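Local coordinates for calcium-regulated actin-bundling protein (Dictyostelium discoideum, PDB 4X3N) that binds and bundles actin filaments under the control of calcium and may contribute to the structure and reorganization of filopodia and pseudopodia during cell movement, at residues F34-A38 with S152-L158; K39-Q45 with Y88-L94; F96-L100 with R135-R140; P123-P127 with Q160-F164; V67-I72 with F102-L106. One frame throughout, in Å; residues are numbered along the deposited sequence.

Contact 1: residues F34-A38 with S152-L158. With CA (calcium ion), chain D.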
# COMPACT_ATOMS: atom_id res chain seq x y z
N PHE A 34 16.09 7.55 13.43
CA PHE A 34 16.11 6.24 12.81
C PHE A 34 15.14 6.19 11.65
O PHE A 34 15.47 5.71 10.58
CB PHE A 34 15.70 5.22 13.86
CG PHE A 34 15.85 3.80 13.44
CD1 PHE A 34 14.87 3.17 12.79
CD2 PHE A 34 16.99 3.09 13.80
CE1 PHE A 34 15.03 1.85 12.37
CE2 PHE A 34 17.17 1.77 13.39
CZ PHE A 34 16.19 1.14 12.70
N CYS A 35 13.92 6.63 11.88
CA CYS A 35 12.91 6.59 10.82
C CYS A 35 13.33 7.41 9.62
O CYS A 35 13.09 6.99 8.47
CB CYS A 35 11.52 7.03 11.33
SG CYS A 35 10.80 5.79 12.43
N ASN A 36 13.98 8.56 9.86
CA ASN A 36 14.46 9.37 8.74
C ASN A 36 15.54 8.74 7.93
O ASN A 36 15.48 8.73 6.72
CB ASN A 36 14.88 10.74 9.22
CG ASN A 36 13.69 11.56 9.63
OD1 ASN A 36 12.61 11.38 9.08
ND2 ASN A 36 13.85 12.45 10.58
N VAL A 37 16.56 8.20 8.60
CA VAL A 37 17.60 7.48 7.92
C VAL A 37 16.97 6.32 7.13
O VAL A 37 17.35 6.06 6.01
CB VAL A 37 18.67 6.87 8.91
CG1 VAL A 37 19.71 6.05 8.13
CG2 VAL A 37 19.35 7.98 9.72
N ALA A 38 16.05 5.57 7.76
CA ALA A 38 15.47 4.42 7.12
C ALA A 38 14.57 4.75 5.88
O ALA A 38 14.29 3.89 5.07
CB ALA A 38 14.72 3.55 8.13
N SER A 152 13.69 -1.84 5.90
CA SER A 152 14.66 -0.99 5.29
C SER A 152 15.97 -1.77 5.17
O SER A 152 16.15 -2.78 5.83
CB SER A 152 14.86 0.24 6.14
OG SER A 152 15.26 -0.14 7.46
N PHE A 153 16.88 -1.28 4.35
CA PHE A 153 18.23 -1.83 4.28
C PHE A 153 18.93 -1.65 5.58
O PHE A 153 19.61 -2.55 6.04
CB PHE A 153 19.01 -1.21 3.15
CG PHE A 153 20.24 -1.97 2.72
CD1 PHE A 153 20.22 -3.34 2.59
CD2 PHE A 153 21.40 -1.28 2.33
CE1 PHE A 153 21.38 -4.04 2.19
CE2 PHE A 153 22.56 -1.98 1.88
CZ PHE A 153 22.55 -3.34 1.86
N LEU A 154 18.69 -0.51 6.24
CA LEU A 154 19.21 -0.26 7.58
C LEU A 154 18.79 -1.37 8.55
O LEU A 154 19.61 -1.84 9.30
CB LEU A 154 18.77 1.06 8.19
CG LEU A 154 19.31 1.42 9.59
CD1 LEU A 154 20.83 1.65 9.64
CD2 LEU A 154 18.62 2.67 10.08
N GLU A 155 17.53 -1.70 8.55
CA GLU A 155 17.00 -2.70 9.50
C GLU A 155 17.58 -4.08 9.19
O GLU A 155 17.97 -4.78 10.10
CB GLU A 155 15.47 -2.68 9.47
CG GLU A 155 14.91 -1.49 10.22
CD GLU A 155 13.45 -1.31 9.96
OE1 GLU A 155 13.10 -1.12 8.79
OE2 GLU A 155 12.66 -1.39 10.92
N TYR A 156 17.66 -4.44 7.92
CA TYR A 156 18.35 -5.67 7.51
C TYR A 156 19.80 -5.69 8.03
O TYR A 156 20.28 -6.70 8.58
CB TYR A 156 18.33 -5.86 5.98
CG TYR A 156 19.49 -6.69 5.48
CD1 TYR A 156 19.48 -8.08 5.59
CD2 TYR A 156 20.58 -6.10 4.84
CE1 TYR A 156 20.56 -8.85 5.11
CE2 TYR A 156 21.66 -6.83 4.40
CZ TYR A 156 21.66 -8.23 4.55
OH TYR A 156 22.74 -8.99 4.08
N LEU A 157 20.51 -4.59 7.87
CA LEU A 157 21.90 -4.51 8.31
C LEU A 157 22.13 -4.65 9.79
O LEU A 157 23.01 -5.39 10.22
CB LEU A 157 22.54 -3.22 7.85
CG LEU A 157 22.71 -3.19 6.34
CD1 LEU A 157 23.09 -1.78 5.87
CD2 LEU A 157 23.82 -4.14 5.82
N LEU A 158 21.31 -3.98 10.57
CA LEU A 158 21.44 -4.03 11.98
C LEU A 158 21.22 -5.42 12.54
O LEU A 158 21.90 -5.83 13.51
CB LEU A 158 20.42 -3.10 12.60
CG LEU A 158 20.82 -1.66 12.99
CD1 LEU A 158 22.22 -1.19 12.81
CD2 LEU A 158 19.77 -0.69 12.58
CA CA D . 10.58 -0.90 9.59
O HOH W 1 11.10 1.08 8.36
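Apolar packing joins the two helices, whose short segments have N-to-C directions 110° apart, axes 10.1 Å at closest approach. Phe-34 reaches across and takes Leu-154 CD2 on one ring face, 4.0 Å from the Phe-34 ring centroid, in a CH-pi contact. At the ring edge, Phe-34 CE2 meets Leu-158 CD2 at 3.7 Å and Phe-34 CZ meets Glu-155 CG at 3.8 Å. Val-37 CG1 touches Leu-154 CD2 at 4.1 Å, and small Ala-38 brings its CB within 3.8 Å of Ser-152 OG.

Polar bonds are made within 152-158 rather than between the segments, and Leu-154 N also bonds Gln-45 OE1. Ser-152 and Glu-155 form a capping box: Glu-155 N donates to Ser-152 OG (3.0 Å), while Ser-152 N donates to Glu-155 OE1 (3.0 Å). Ser-152 OG also donates to Glu-155 OE1 at 2.7 Å.

Calcium coordination uses that same carboxylate, with the ion 2.7 Å from Glu-155 OE1 and 2.5 Å from Glu-155 OE2. A water binds the ion, and Asp-144, Asn-146, Asp-148 and the backbone oxygen of Arg-150 complete the site. A loop closed by a bidentate glutamate on the exiting helix is the signature of an EF-hand.

Contact 2: residues K39-Q45 with Y88-L94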
# COMPACT_ATOMS: atom_id res chain seq x y z
N LYS A 39 14.17 6.00 5.70
CA LYS A 39 13.47 6.43 4.49
C LYS A 39 14.38 7.00 3.44
O LYS A 39 13.91 7.32 2.37
CB LYS A 39 12.43 7.48 4.84
CG LYS A 39 11.25 6.87 5.59
CD LYS A 39 10.43 5.94 4.67
CE LYS A 39 9.12 5.47 5.32
NZ LYS A 39 8.48 4.43 4.44
N LEU A 40 15.67 7.09 3.70
CA LEU A 40 16.64 7.56 2.71
C LEU A 40 16.80 6.45 1.73
O LEU A 40 16.46 5.33 2.05
CB LEU A 40 18.03 7.90 3.32
CG LEU A 40 18.09 9.06 4.28
CD1 LEU A 40 19.42 9.24 5.03
CD2 LEU A 40 17.70 10.36 3.55
N PRO A 41 17.30 6.75 0.50
CA PRO A 41 17.62 5.69 -0.43
C PRO A 41 18.53 4.64 0.23
O PRO A 41 19.33 4.96 1.12
CB PRO A 41 18.34 6.41 -1.56
CG PRO A 41 17.75 7.81 -1.55
CD PRO A 41 17.54 8.11 -0.07
N PHE A 42 18.40 3.40 -0.21
CA PHE A 42 19.14 2.29 0.40
C PHE A 42 20.64 2.60 0.57
O PHE A 42 21.23 2.26 1.61
CB PHE A 42 19.02 0.94 -0.35
CG PHE A 42 17.61 0.42 -0.62
CD1 PHE A 42 16.73 0.13 0.40
CD2 PHE A 42 17.18 0.19 -1.95
CE1 PHE A 42 15.47 -0.38 0.11
CE2 PHE A 42 15.92 -0.31 -2.23
CZ PHE A 42 15.07 -0.61 -1.18
N SER A 43 21.26 3.21 -0.45
CA SER A 43 22.71 3.44 -0.49
C SER A 43 23.10 4.40 0.65
O SER A 43 24.11 4.21 1.29
CB SER A 43 23.13 3.97 -1.84
OG SER A 43 22.41 5.17 -2.15
N GLN A 44 22.28 5.39 0.91
CA GLN A 44 22.53 6.28 1.99
C GLN A 44 22.31 5.64 3.36
O GLN A 44 22.97 5.99 4.34
CB GLN A 44 21.66 7.51 1.84
CG GLN A 44 22.14 8.42 0.70
CD GLN A 44 21.21 9.60 0.53
OE1 GLN A 44 20.94 10.35 1.47
NE2 GLN A 44 20.67 9.73 -0.65
N GLN A 45 21.37 4.75 3.43
CA GLN A 45 21.18 3.96 4.66
C GLN A 45 22.45 3.16 4.93
O GLN A 45 22.93 3.03 6.10
CB GLN A 45 20.02 2.99 4.48
CG GLN A 45 18.62 3.57 4.41
CD GLN A 45 17.57 2.55 4.08
OE1 GLN A 45 17.59 1.38 4.57
NE2 GLN A 45 16.59 2.97 3.27
N TYR A 88 15.77 2.73 -12.75
CA TYR A 88 15.31 2.49 -11.40
C TYR A 88 15.66 3.66 -10.53
O TYR A 88 16.81 4.00 -10.45
CB TYR A 88 15.94 1.17 -10.96
CG TYR A 88 15.77 0.90 -9.53
CD1 TYR A 88 14.50 0.82 -8.98
CD2 TYR A 88 16.88 0.74 -8.69
CE1 TYR A 88 14.34 0.52 -7.65
CE2 TYR A 88 16.72 0.50 -7.35
CZ TYR A 88 15.46 0.42 -6.85
OH TYR A 88 15.26 0.18 -5.55
N ASP A 89 14.70 4.30 -9.85
CA ASP A 89 15.00 5.32 -8.87
C ASP A 89 15.06 4.56 -7.52
O ASP A 89 14.11 3.89 -7.11
CB ASP A 89 13.93 6.39 -8.79
CG ASP A 89 13.74 7.16 -10.09
OD1 ASP A 89 14.72 7.52 -10.74
OD2 ASP A 89 12.56 7.43 -10.44
N GLU A 90 16.19 4.67 -6.86
CA GLU A 90 16.51 3.83 -5.72
C GLU A 90 15.46 3.95 -4.60
O GLU A 90 15.11 5.04 -4.21
CB GLU A 90 17.89 4.20 -5.20
CG GLU A 90 18.47 3.10 -4.32
CD GLU A 90 19.82 3.41 -3.73
OE1 GLU A 90 20.39 4.46 -3.95
OE2 GLU A 90 20.31 2.55 -3.02
N GLY A 91 15.03 2.81 -4.04
CA GLY A 91 14.01 2.77 -2.99
C GLY A 91 14.53 2.86 -1.57
O GLY A 91 15.64 3.30 -1.38
N ASN A 92 13.70 2.52 -0.58
CA ASN A 92 14.06 2.65 0.82
C ASN A 92 13.63 1.50 1.69
O ASN A 92 14.37 1.15 2.64
CB ASN A 92 13.50 3.93 1.47
CG ASN A 92 12.02 4.28 1.08
OD1 ASN A 92 11.25 3.47 0.61
ND2 ASN A 92 11.68 5.54 1.26
N ASP A 93 12.44 0.96 1.47
CA ASP A 93 12.01 -0.17 2.30
C ASP A 93 11.01 -1.11 1.56
O ASP A 93 10.55 -0.83 0.46
CB ASP A 93 11.56 0.35 3.60
CG ASP A 93 10.26 1.20 3.53
OD1 ASP A 93 9.41 0.95 2.68
OD2 ASP A 93 10.16 2.18 4.24
N LEU A 94 10.81 -2.28 2.12
CA LEU A 94 10.03 -3.35 1.55
C LEU A 94 8.90 -3.78 2.51
O LEU A 94 9.09 -3.87 3.75
CB LEU A 94 10.92 -4.58 1.31
CG LEU A 94 12.32 -4.40 0.66
CD1 LEU A 94 12.99 -5.78 0.54
CD2 LEU A 94 12.17 -3.73 -0.70
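The backbones come closest where Pro-41 CA lies 4.8 Å from Asn-92 CA, just as the first segment turns into helix 42-57 and the second runs extended toward strand 93-95. Phe-42 N donates to Gly-91 O (3.0 Å), and Pro-41 CA makes a CA-H...O contact with the same oxygen at 3.2 Å. Having no side chain, Gly-91 leaves room for the Phe-42 ring.

Glutamate suits the helix start: Glu-90 OE1 accepts from Ser-43 OG (2.8 Å), and Glu-90 OE2 takes a weak bond from Ser-43 N (2.8 Å) besides one from Trp-69. Side-chain amides reach backbone carbonyls: Asn-92 ND2 donates to Lys-39 O (3.1 Å), and Gln-45 NE2 to Asn-92 O (2.9 Å). Lys-39 NZ makes a salt bridge to Asp-93 OD2 at 2.8 Å, and Asp-93 OD1 another with Arg-150. Phe-42 CZ meets Leu-94 CD2 at 4.3 Å.

Backbone bonds from Leu-94 to Val-151 extend this junction into the short antiparallel pairing of 93-95 with 150-152, the strand of the EF-hand's calcium loop.

Contact 3: residues F96-L100 with R135-R140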
# COMPACT_ATOMS: atom_id res chain seq x y z
N PHE A 96 6.48 -6.84 4.00
CA PHE A 96 6.96 -8.14 4.45
C PHE A 96 6.97 -9.24 3.35
O PHE A 96 7.84 -10.18 3.34
CB PHE A 96 6.15 -8.62 5.67
CG PHE A 96 6.48 -7.94 6.98
CD1 PHE A 96 7.39 -6.93 7.09
CD2 PHE A 96 5.78 -8.33 8.11
CE1 PHE A 96 7.61 -6.32 8.30
CE2 PHE A 96 6.01 -7.73 9.33
CZ PHE A 96 6.94 -6.73 9.43
N ASP A 97 6.07 -9.16 2.38
CA ASP A 97 6.09 -10.15 1.33
C ASP A 97 7.31 -9.91 0.43
O ASP A 97 8.01 -10.87 0.06
CB ASP A 97 4.80 -10.17 0.53
CG ASP A 97 3.65 -10.79 1.29
OD1 ASP A 97 3.84 -11.74 2.06
OD2 ASP A 97 2.55 -10.30 1.12
N ILE A 98 7.54 -8.65 0.05
CA ILE A 98 8.69 -8.35 -0.74
C ILE A 98 10.04 -8.62 0.03
O ILE A 98 10.99 -9.12 -0.56
CB ILE A 98 8.64 -6.92 -1.27
CG1 ILE A 98 7.36 -6.65 -2.06
CG2 ILE A 98 9.83 -6.68 -2.15
CD1 ILE A 98 7.09 -7.60 -3.23
N ALA A 99 10.10 -8.29 1.32
CA ALA A 99 11.23 -8.65 2.18
C ALA A 99 11.54 -10.11 2.16
O ALA A 99 12.72 -10.53 2.08
CB ALA A 99 11.01 -8.19 3.62
N LEU A 100 10.50 -10.90 2.26
CA LEU A 100 10.64 -12.32 2.11
C LEU A 100 11.35 -12.74 0.81
O LEU A 100 12.24 -13.57 0.82
CB LEU A 100 9.26 -12.94 2.21
CG LEU A 100 9.22 -14.40 2.55
CD1 LEU A 100 7.90 -14.80 3.17
CD2 LEU A 100 9.47 -15.17 1.27
N ARG A 135 10.38 -16.71 8.83
CA ARG A 135 10.85 -15.45 8.29
C ARG A 135 9.95 -14.30 8.78
O ARG A 135 10.44 -13.37 9.34
CB ARG A 135 10.84 -15.46 6.77
CG ARG A 135 11.47 -14.26 6.11
CD ARG A 135 12.73 -14.71 5.43
NE ARG A 135 13.85 -14.54 6.29
CZ ARG A 135 15.04 -15.11 6.13
NH1 ARG A 135 15.31 -15.94 5.12
NH2 ARG A 135 15.99 -14.81 7.00
N LYS A 136 8.65 -14.37 8.55
CA LYS A 136 7.78 -13.21 8.88
C LYS A 136 7.74 -12.95 10.34
O LYS A 136 7.72 -11.83 10.79
CB LYS A 136 6.36 -13.39 8.33
CG LYS A 136 6.30 -13.13 6.85
CD LYS A 136 4.92 -12.76 6.46
CE LYS A 136 4.90 -12.33 5.02
NZ LYS A 136 3.51 -12.02 4.67
N GLN A 137 7.81 -14.01 11.11
CA GLN A 137 7.94 -13.92 12.56
C GLN A 137 9.25 -13.25 13.00
O GLN A 137 9.27 -12.45 13.95
CB GLN A 137 7.88 -15.33 13.12
CG GLN A 137 7.84 -15.43 14.65
CD GLN A 137 7.93 -16.91 15.11
OE1 GLN A 137 7.59 -17.86 14.37
NE2 GLN A 137 8.39 -17.11 16.33
N GLU A 138 10.34 -13.50 12.28
CA GLU A 138 11.58 -12.77 12.62
C GLU A 138 11.46 -11.29 12.21
O GLU A 138 11.96 -10.45 12.88
CB GLU A 138 12.77 -13.38 11.93
CG GLU A 138 14.11 -12.78 12.34
CD GLU A 138 15.25 -13.70 11.96
OE1 GLU A 138 15.70 -14.44 12.86
OE2 GLU A 138 15.65 -13.72 10.77
N LEU A 139 10.83 -11.01 11.10
CA LEU A 139 10.70 -9.59 10.67
C LEU A 139 9.98 -8.80 11.73
O LEU A 139 10.38 -7.73 12.13
CB LEU A 139 9.91 -9.50 9.33
CG LEU A 139 10.53 -10.18 8.12
CD1 LEU A 139 9.77 -9.82 6.86
CD2 LEU A 139 12.00 -9.84 7.94
N ARG A 140 8.87 -9.37 12.17
CA ARG A 140 7.96 -8.83 13.15
C ARG A 140 8.53 -8.75 14.56
O ARG A 140 8.33 -7.76 15.24
CB ARG A 140 6.75 -9.79 13.17
CG ARG A 140 5.55 -9.35 13.89
CD ARG A 140 4.48 -10.40 13.64
NE ARG A 140 3.92 -10.24 12.29
CZ ARG A 140 3.75 -11.23 11.43
NH1 ARG A 140 4.08 -12.49 11.76
NH2 ARG A 140 3.19 -10.95 10.25
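Phe-96 opens helix 96-111 with its CB directed at helix 132-143. Leu-139 CB lies 4.0 Å from the Phe-96 ring centroid and nearly on the ring normal, a CH-pi contact; Phe-96 CD1 also meets Leu-139 CD1 at 3.8 Å. The guanidinium of Arg-140 approaches the ring edge, but its salt bridge is to Asp-97 of a second subunit.

Asp-97 points its CB away, yet its carboxylate turns back: Asp-97 OD1 accepts from Lys-136 NZ at 2.6 Å in a salt bridge. The same oxygen pairs with Arg-140 of a third subunit.

Ala-99 is small enough for its CB to come within 3.8 Å of Leu-139 CD1, and Val-151 of the short strand touches both residues. Leu-100 ends the segment against the aliphatic shafts of Arg-135 and Lys-136, its CG 4.2 Å from Arg-135 CG. These shafts thus cover apolar surface while their charged ends find polar partners; that of Arg-135 bonds Gln-128 O.

The axes of the two short segments cross at 118°, 10.3 Å apart. Helix 132-143 leads into the calcium-binding loop, so this steep crossing packs the entering helix of the EF-hand against helix 96-111, with Phe-96 also touching Asp-144.

Contact 4: residues P123-P127 with Q160-F164; sequences PISQP and QYKDF
One side-chain amide supplies two of the strongest bonds: Gln-160 NE2 donates to Ile-124 O and to Gln-126 O, 3.0 Å each. The oxygen of the same amide, Gln-160 OE1, accepts from a water at 2.5 Å that also donates to Ser-125 O at 2.9 Å. Chi1 t and chi2 p aim this side chain at the loop. Tyr-161 OH and Ser-125 OG lie 2.6 Å apart as a hydrogen-bonded pair; Glu-60 also bonds Ser-125 OG.

Residues 123-125 form a 3-10 turn, with Gln-126 N bonded to Pro-123 O (3.0 Å). Opposite, Tyr-161 leaves helical geometry (phi/psi -107/34) after helix 153-160. Ser-125 CA is 6.6 Å from Gln-160 CA, and Ile-124 CA is 7.1 Å from Tyr-161 CA.

Outermost, Ile-124 (chi1 and chi2 both t) puts CD1 4.2 Å from Phe-164 CE2; its CG2 is 4.2 Å from Tyr-161 CE1. A glutamine at the end of a helix thus donates to two loop carbonyls, bonding two interhelical loops chiefly through polar groups.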
# COMPACT_ATOMS: atom_id res chain seq x y z
N PRO A 123 31.84 -14.72 6.44
CA PRO A 123 30.94 -15.58 7.20
C PRO A 123 29.91 -14.76 7.98
O PRO A 123 28.75 -15.10 8.00
CB PRO A 123 31.89 -16.33 8.17
CG PRO A 123 33.18 -15.55 8.15
CD PRO A 123 33.25 -15.02 6.74
N ILE A 124 30.32 -13.66 8.58
CA ILE A 124 29.41 -12.94 9.48
C ILE A 124 28.28 -12.25 8.69
O ILE A 124 27.27 -11.87 9.25
CB ILE A 124 30.18 -11.96 10.39
CG1 ILE A 124 29.29 -11.53 11.53
CG2 ILE A 124 30.64 -10.75 9.62
CD1 ILE A 124 29.90 -10.46 12.42
N SER A 125 28.44 -12.11 7.38
CA SER A 125 27.42 -11.62 6.54
C SER A 125 26.44 -12.64 6.03
O SER A 125 25.54 -12.27 5.34
CB SER A 125 28.06 -10.95 5.33
OG SER A 125 28.72 -9.78 5.69
N GLN A 126 26.61 -13.94 6.32
CA GLN A 126 25.79 -14.91 5.64
C GLN A 126 24.39 -14.85 6.21
O GLN A 126 24.24 -14.83 7.41
CB GLN A 126 26.32 -16.36 5.85
CG GLN A 126 27.62 -16.63 5.07
CD GLN A 126 27.61 -16.04 3.69
OE1 GLN A 126 26.98 -16.57 2.76
NE2 GLN A 126 28.39 -14.97 3.51
N PRO A 127 23.37 -14.88 5.34
CA PRO A 127 21.98 -14.93 5.83
C PRO A 127 21.64 -16.32 6.35
O PRO A 127 22.47 -17.21 6.26
CB PRO A 127 21.17 -14.65 4.60
CG PRO A 127 22.05 -15.08 3.46
CD PRO A 127 23.47 -14.90 3.87
N GLN A 160 21.43 -8.29 10.67
CA GLN A 160 22.48 -9.18 10.15
C GLN A 160 23.75 -9.11 11.02
O GLN A 160 24.34 -10.13 11.33
CB GLN A 160 22.78 -8.85 8.71
CG GLN A 160 23.88 -9.65 8.08
CD GLN A 160 23.54 -11.12 7.91
OE1 GLN A 160 22.57 -11.45 7.28
NE2 GLN A 160 24.36 -12.00 8.46
N TYR A 161 24.11 -7.91 11.46
CA TYR A 161 25.38 -7.68 12.16
C TYR A 161 25.09 -7.47 13.60
O TYR A 161 25.79 -6.74 14.29
CB TYR A 161 26.07 -6.49 11.49
CG TYR A 161 26.40 -6.81 10.10
CD1 TYR A 161 27.38 -7.75 9.78
CD2 TYR A 161 25.72 -6.20 9.05
CE1 TYR A 161 27.68 -8.06 8.46
CE2 TYR A 161 26.04 -6.51 7.73
CZ TYR A 161 26.99 -7.43 7.44
OH TYR A 161 27.22 -7.74 6.11
N LYS A 162 24.06 -8.16 14.11
CA LYS A 162 23.64 -7.94 15.46
C LYS A 162 24.64 -8.38 16.56
O LYS A 162 24.49 -7.92 17.71
CB LYS A 162 22.28 -8.59 15.75
CG LYS A 162 22.30 -10.13 15.80
CD LYS A 162 20.91 -10.70 15.88
CE LYS A 162 20.91 -12.20 15.59
NZ LYS A 162 21.56 -12.87 16.73
N ASP A 163 25.65 -9.18 16.24
CA ASP A 163 26.75 -9.48 17.22
C ASP A 163 27.39 -8.19 17.74
O ASP A 163 28.00 -8.17 18.78
CB ASP A 163 27.90 -10.26 16.58
CG ASP A 163 27.49 -11.60 16.03
OD1 ASP A 163 26.50 -12.21 16.56
OD2 ASP A 163 28.19 -12.04 15.04
N PHE A 164 27.30 -7.09 17.00
CA PHE A 164 27.78 -5.82 17.54
C PHE A 164 26.87 -4.61 17.32
O PHE A 164 27.06 -3.66 18.03
CB PHE A 164 29.18 -5.45 17.01
CG PHE A 164 29.25 -5.37 15.54
CD1 PHE A 164 28.83 -4.23 14.89
CD2 PHE A 164 29.71 -6.44 14.82
CE1 PHE A 164 28.85 -4.19 13.52
CE2 PHE A 164 29.70 -6.42 13.45
CZ PHE A 164 29.27 -5.28 12.80
O HOH W 2 22.83 -11.53 4.76

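Contact 5: residues V67-I72 with F102-L106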
# COMPACT_ATOMS: atom_id res chain seq x y z
N VAL A 67 26.43 -7.62 -2.70
CA VAL A 67 25.41 -8.63 -2.50
C VAL A 67 24.21 -8.10 -1.75
O VAL A 67 23.09 -8.29 -2.18
CB VAL A 67 25.94 -9.82 -1.69
CG1 VAL A 67 24.91 -10.95 -1.61
CG2 VAL A 67 27.23 -10.37 -2.30
N GLY A 68 24.42 -7.47 -0.59
CA GLY A 68 23.28 -6.94 0.18
C GLY A 68 22.50 -5.88 -0.58
O GLY A 68 21.27 -6.01 -0.85
N TRP A 69 23.22 -4.85 -1.01
CA TRP A 69 22.59 -3.76 -1.75
C TRP A 69 21.94 -4.20 -3.06
O TRP A 69 20.79 -3.77 -3.37
CB TRP A 69 23.60 -2.66 -1.98
CG TRP A 69 23.11 -1.39 -2.53
CD1 TRP A 69 22.01 -0.74 -2.15
CD2 TRP A 69 23.75 -0.56 -3.52
NE1 TRP A 69 21.93 0.47 -2.84
CE2 TRP A 69 22.96 0.55 -3.71
CE3 TRP A 69 24.91 -0.70 -4.30
CZ2 TRP A 69 23.28 1.56 -4.64
CZ3 TRP A 69 25.24 0.31 -5.21
CH2 TRP A 69 24.44 1.42 -5.37
N GLU A 70 22.67 -4.98 -3.85
CA GLU A 70 22.17 -5.40 -5.14
C GLU A 70 20.93 -6.16 -4.96
O GLU A 70 19.99 -5.97 -5.73
CB GLU A 70 23.13 -6.28 -5.92
CG GLU A 70 24.26 -5.45 -6.55
CD GLU A 70 23.71 -4.37 -7.51
OE1 GLU A 70 22.83 -4.74 -8.31
OE2 GLU A 70 24.15 -3.18 -7.47
N THR A 71 20.89 -7.01 -3.94
CA THR A 71 19.74 -7.86 -3.81
C THR A 71 18.48 -7.08 -3.38
O THR A 71 17.40 -7.40 -3.83
CB THR A 71 20.03 -9.07 -2.91
OG1 THR A 71 21.22 -9.69 -3.38
CG2 THR A 71 18.90 -10.05 -2.95
N ILE A 72 18.63 -6.06 -2.52
CA ILE A 72 17.48 -5.36 -2.01
C ILE A 72 16.97 -4.49 -3.11
O ILE A 72 15.74 -4.35 -3.28
CB ILE A 72 17.72 -4.60 -0.66
CG1 ILE A 72 16.41 -4.30 0.08
CG2 ILE A 72 18.50 -3.33 -0.85
CD1 ILE A 72 16.52 -3.87 1.56
N PHE A 102 13.36 -10.85 -0.85
CA PHE A 102 14.72 -10.35 -0.62
C PHE A 102 15.56 -11.36 0.13
O PHE A 102 16.61 -11.79 -0.36
CB PHE A 102 14.68 -8.98 0.08
CG PHE A 102 15.95 -8.56 0.74
CD1 PHE A 102 17.04 -8.26 0.00
CD2 PHE A 102 16.01 -8.40 2.11
CE1 PHE A 102 18.20 -7.86 0.61
CE2 PHE A 102 17.19 -8.02 2.75
CZ PHE A 102 18.29 -7.73 1.99
N TYR A 103 15.10 -11.82 1.26
CA TYR A 103 15.93 -12.70 2.05
C TYR A 103 16.11 -14.05 1.36
O TYR A 103 17.17 -14.66 1.46
CB TYR A 103 15.28 -12.93 3.40
CG TYR A 103 15.61 -11.91 4.43
CD1 TYR A 103 16.79 -12.01 5.17
CD2 TYR A 103 14.74 -10.85 4.65
CE1 TYR A 103 17.10 -11.04 6.12
CE2 TYR A 103 15.02 -9.91 5.58
CZ TYR A 103 16.20 -9.98 6.31
OH TYR A 103 16.43 -9.02 7.24
N GLU A 104 15.07 -14.50 0.67
CA GLU A 104 15.17 -15.74 -0.09
C GLU A 104 16.16 -15.66 -1.20
O GLU A 104 16.93 -16.56 -1.38
CB GLU A 104 13.83 -16.20 -0.61
CG GLU A 104 13.03 -16.73 0.57
CD GLU A 104 11.72 -17.37 0.15
OE1 GLU A 104 11.31 -17.19 -1.05
OE2 GLU A 104 11.09 -17.97 1.05
N GLN A 105 16.19 -14.55 -1.91
CA GLN A 105 17.18 -14.34 -2.93
C GLN A 105 18.59 -14.27 -2.35
O GLN A 105 19.50 -14.83 -2.93
CB GLN A 105 16.81 -13.15 -3.82
CG GLN A 105 17.80 -12.81 -4.91
CD GLN A 105 18.21 -14.00 -5.79
OE1 GLN A 105 17.40 -14.90 -6.10
NE2 GLN A 105 19.48 -14.00 -6.21
N LEU A 106 18.78 -13.65 -1.18
CA LEU A 106 20.05 -13.60 -0.52
C LEU A 106 20.61 -14.98 -0.24
O LEU A 106 21.80 -15.24 -0.45
CB LEU A 106 19.96 -12.92 0.83
CG LEU A 106 20.13 -11.41 0.91
CD1 LEU A 106 20.05 -10.98 2.36
CD2 LEU A 106 21.42 -10.90 0.23
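This is a buried helix-helix packing contact in the helical body around the EF-hand, joining helix 61-79 to helix 96-111. The short segments run at 133° with axes 9.6 Å apart, and the backbones come nearest between Ile-72 CA and Phe-102 CA, at 5.9 Å.

Phe-102 is the main wedge, its flat ring suited to lie against the neighbouring helix. Ile-72 covers one face, with CG1 4.1 Å from the Phe-102 ring centroid in a CH-pi contact, and Ile-72 CB is 3.5 Å from Phe-102 CE1. The ring edge faces backbone, Phe-102 CE1 lying 3.9 Å from Gly-68 O. Tyr-156 of the exiting EF-hand helix packs edge-to-face with Phe-102.

Leu-106 CD2 meets Val-67 CG1 at 3.9 Å and reaches within 4.4 Å of Gly-68 CA. A wider pi-type turn runs through 67-69.

Thr-71 suits this apolar interface because its methyl packs outward, Thr-71 CG2 3.6 Å from Gln-105 CG, while its hydroxyl is satisfied within its own helix: Thr-71 OG1 donates to Val-67 O at 2.6 Å.

Contacts 1, 3 and 5 are buried helix-to-helix contacts, each with a CH-pi contact on a phenylalanine ring; contacts 2 and 4 are partly buried and rely more on side chains bonding to loop carbonyls. Contacts 3 and 5 share helix 96-111, which meets a different helix in each. Contacts 1 and 3 hold the exiting and entering helices of the EF-hand. Contact 2 adjoins contact 1 through Gln-45 and Leu-154, and contact 5 through Glu-90 and Trp-69. Phe-153 of contact 1 packs on Gly-68 and Trp-69 of contact 5. Contact 3 differs by adding charge where other subunits approach, whereas contact 4 lies at the far end of the exiting helix.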